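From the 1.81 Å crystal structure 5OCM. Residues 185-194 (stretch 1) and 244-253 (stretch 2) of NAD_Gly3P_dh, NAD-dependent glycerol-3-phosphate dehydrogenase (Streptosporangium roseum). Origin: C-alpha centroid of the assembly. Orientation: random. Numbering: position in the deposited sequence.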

# COMPACT_ATOMS: atom_id res chain seq x y z
N LEU A 185 -9.46 -0.49 4.21
CA LEU A 185 -10.67 -0.68 5.06
C LEU A 185 -11.58 0.54 5.05
O LEU A 185 -12.81 0.41 4.92
N HIS A 186 -10.99 1.74 5.06
CA HIS A 186 -11.80 2.96 4.86
C HIS A 186 -12.51 2.93 3.52
O HIS A 186 -13.73 3.23 3.42
N GLY A 187 -11.78 2.55 2.47
CA GLY A 187 -12.38 2.44 1.14
C GLY A 187 -13.49 1.44 1.07
O GLY A 187 -14.53 1.70 0.43
N ALA A 188 -13.29 0.28 1.70
CA ALA A 188 -14.34 -0.72 1.77
C ALA A 188 -15.58 -0.19 2.51
O ALA A 188 -16.71 -0.44 2.06
N ALA A 189 -15.37 0.54 3.60
CA ALA A 189 -16.49 1.12 4.34
C ALA A 189 -17.27 2.10 3.45
O ALA A 189 -18.52 2.12 3.42
N LEU A 190 -16.52 2.94 2.73
CA LEU A 190 -17.14 3.92 1.82
C LEU A 190 -17.92 3.24 0.72
O LEU A 190 -19.11 3.55 0.49
N LEU A 191 -17.31 2.23 0.08
CA LEU A 191 -17.99 1.51 -0.96
C LEU A 191 -19.18 0.69 -0.48
O LEU A 191 -20.17 0.54 -1.24
N GLY A 192 -19.10 0.21 0.75
CA GLY A 192 -20.23 -0.53 1.38
C GLY A 192 -21.50 0.30 1.44
O GLY A 192 -22.62 -0.26 1.35
N THR A 193 -21.37 1.63 1.54
CA THR A 193 -22.58 2.50 1.55
C THR A 193 -23.28 2.53 0.23
O THR A 193 -24.47 2.82 0.19
N ALA A 194 -22.61 2.18 -0.85
CA ALA A 194 -23.19 2.02 -2.17
C ALA A 194 -23.44 0.56 -2.51
O ALA A 194 -23.60 0.20 -3.67
N HIS A 244 -11.97 15.62 -2.41
CA HIS A 244 -13.06 14.81 -2.94
C HIS A 244 -13.30 13.60 -2.01
O HIS A 244 -14.44 13.24 -1.74
N LEU A 245 -12.20 12.96 -1.57
CA LEU A 245 -12.35 11.80 -0.67
C LEU A 245 -13.00 12.19 0.66
O LEU A 245 -13.87 11.50 1.14
N ILE A 246 -12.58 13.32 1.22
CA ILE A 246 -13.19 13.82 2.46
C ILE A 246 -14.68 14.08 2.23
O ILE A 246 -15.51 13.60 3.03
N HIS A 247 -15.02 14.77 1.16
CA HIS A 247 -16.43 15.12 0.89
C HIS A 247 -17.28 13.89 0.64
O HIS A 247 -18.43 13.79 1.14
N GLU A 248 -16.75 12.97 -0.14
CA GLU A 248 -17.44 11.70 -0.39
C GLU A 248 -17.66 10.91 0.90
O GLU A 248 -18.77 10.36 1.12
N SER A 249 -16.65 10.87 1.76
CA SER A 249 -16.77 10.15 3.01
C SER A 249 -17.81 10.80 3.93
O SER A 249 -18.60 10.11 4.56
N GLU A 250 -17.80 12.13 3.99
CA GLU A 250 -18.80 12.87 4.83
C GLU A 250 -20.20 12.60 4.30
O GLU A 250 -21.09 12.34 5.10
N ALA A 251 -20.38 12.65 2.99
CA ALA A 251 -21.73 12.39 2.41
C ALA A 251 -22.20 10.96 2.70
O ALA A 251 -23.38 10.74 2.90
N ALA A 252 -21.27 10.00 2.74
CA ALA A 252 -21.61 8.59 2.99
C ALA A 252 -21.77 8.28 4.48
O ALA A 252 -22.22 7.20 4.81
N GLY A 253 -21.32 9.18 5.36
CA GLY A 253 -21.40 9.03 6.79
C GLY A 253 -20.33 8.13 7.38
O GLY A 253 -20.53 7.54 8.43

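Two helices cross at 51° with their axes 9.9 Å apart, and stretch 1 meets its partner through one residue per turn or so: His-186, Leu-190 and Thr-193. His-186 points toward the other helix with chi1 t, which brings the edge of its ring to Ser-249, CE1 lying 3.2 Å from OG near the ring plane; its NE2 also comes within 4.0 Å of Leu-245 CD1. Ser-249, chi1 m, already spends its hydroxyl proton on its own helix, OG donating to Leu-245 O at 2.8 Å, so a small polar residue can face the contact while remaining satisfied. Gly-187, Ala-188 and Ala-189 leave the interface untouched.

Leu-190 is the knob. Its CA-to-CB bond runs sideways, but the t,p rotamer brings the branched end into a hole formed by Leu-245, Glu-248, Ser-249 and Ala-252. Leu-190 CD2 meets Leu-245 CD1, itself on a t,p leucine, at 4.0 Å, while Leu-190 CD1 lies 3.5 Å from Ala-252 CB and 4.1 Å from Glu-248 CG. Glu-248 lines the hole with its backbone O, 3.8 Å from Leu-190 CD1, and with CG; its carboxylate is hydrogen-bonded elsewhere in the structure. Thr-193, chi1 p, points toward the other stretch, with Thr-193 OG1 3.5 Å from Ala-252 CB; that hydroxyl donates back to Leu-190 O at 2.7 Å. Both hydroxyls at this contact are bonded within their own stretch, and Leu-190 supplies the packing between them.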

# COMPACT_ATOMS: atom_id res chain seq x y z
CB LEU A 185 -10.33 -1.10 6.50
CG LEU A 185 -9.62 -2.48 6.63
CD1 LEU A 185 -9.15 -2.59 8.06
CD2 LEU A 185 -10.46 -3.64 6.27
CB HIS A 186 -10.89 4.19 5.03
CG HIS A 186 -11.53 5.51 4.69
ND1 HIS A 186 -12.86 5.80 4.92
CD2 HIS A 186 -11.02 6.62 4.16
CE1 HIS A 186 -13.12 7.03 4.51
NE2 HIS A 186 -12.02 7.55 4.04
CB ALA A 188 -13.81 -1.95 2.48
CB ALA A 189 -16.01 1.81 5.59
CB LEU A 190 -16.04 4.82 1.21
CG LEU A 190 -16.52 5.89 0.22
CD1 LEU A 190 -17.58 6.81 0.81
CD2 LEU A 190 -15.35 6.78 -0.18
CB LEU A 191 -17.01 0.63 -1.75
CG LEU A 191 -16.27 1.53 -2.77
CD1 LEU A 191 -15.01 0.89 -3.15
CD2 LEU A 191 -17.14 1.79 -4.03
CB THR A 193 -22.28 3.93 2.05
OG1 THR A 193 -21.48 4.58 1.09
CG2 THR A 193 -21.54 3.93 3.37
CB ALA A 194 -22.31 2.71 -3.21
CB HIS A 244 -12.81 14.34 -4.37
CG HIS A 244 -12.65 15.45 -5.34
ND1 HIS A 244 -11.84 15.39 -6.44
CD2 HIS A 244 -13.23 16.67 -5.37
CE1 HIS A 244 -11.91 16.54 -7.11
NE2 HIS A 244 -12.76 17.32 -6.48
CB LEU A 245 -10.99 11.10 -0.45
CG LEU A 245 -10.96 9.96 0.57
CD1 LEU A 245 -11.98 8.88 0.24
CD2 LEU A 245 -9.55 9.41 0.63
CB ILE A 246 -12.47 15.08 2.96
CG1 ILE A 246 -11.08 14.67 3.46
CG2 ILE A 246 -13.27 15.69 4.12
CD1 ILE A 246 -10.14 15.83 3.77
CB HIS A 247 -16.55 16.18 -0.22
CG HIS A 247 -16.07 17.52 0.29
ND1 HIS A 247 -15.15 18.40 -0.33
CD2 HIS A 247 -16.50 18.17 1.41
CE1 HIS A 247 -14.92 19.40 0.50
NE2 HIS A 247 -15.79 19.35 1.50
CB GLU A 248 -16.67 10.87 -1.45
CG GLU A 248 -17.51 9.74 -2.05
CD GLU A 248 -18.59 10.29 -3.04
OE1 GLU A 248 -18.35 11.29 -3.73
OE2 GLU A 248 -19.74 9.72 -3.05
CB SER A 249 -15.43 10.11 3.71
OG SER A 249 -14.51 9.38 2.93
CB GLU A 250 -18.51 14.36 4.83
CG GLU A 250 -17.32 14.71 5.70
CD GLU A 250 -16.90 16.18 5.65
OE1 GLU A 250 -17.37 16.98 4.82
OE2 GLU A 250 -16.06 16.54 6.53
CB ALA A 251 -21.78 12.66 0.91
CB ALA A 252 -20.53 7.68 2.41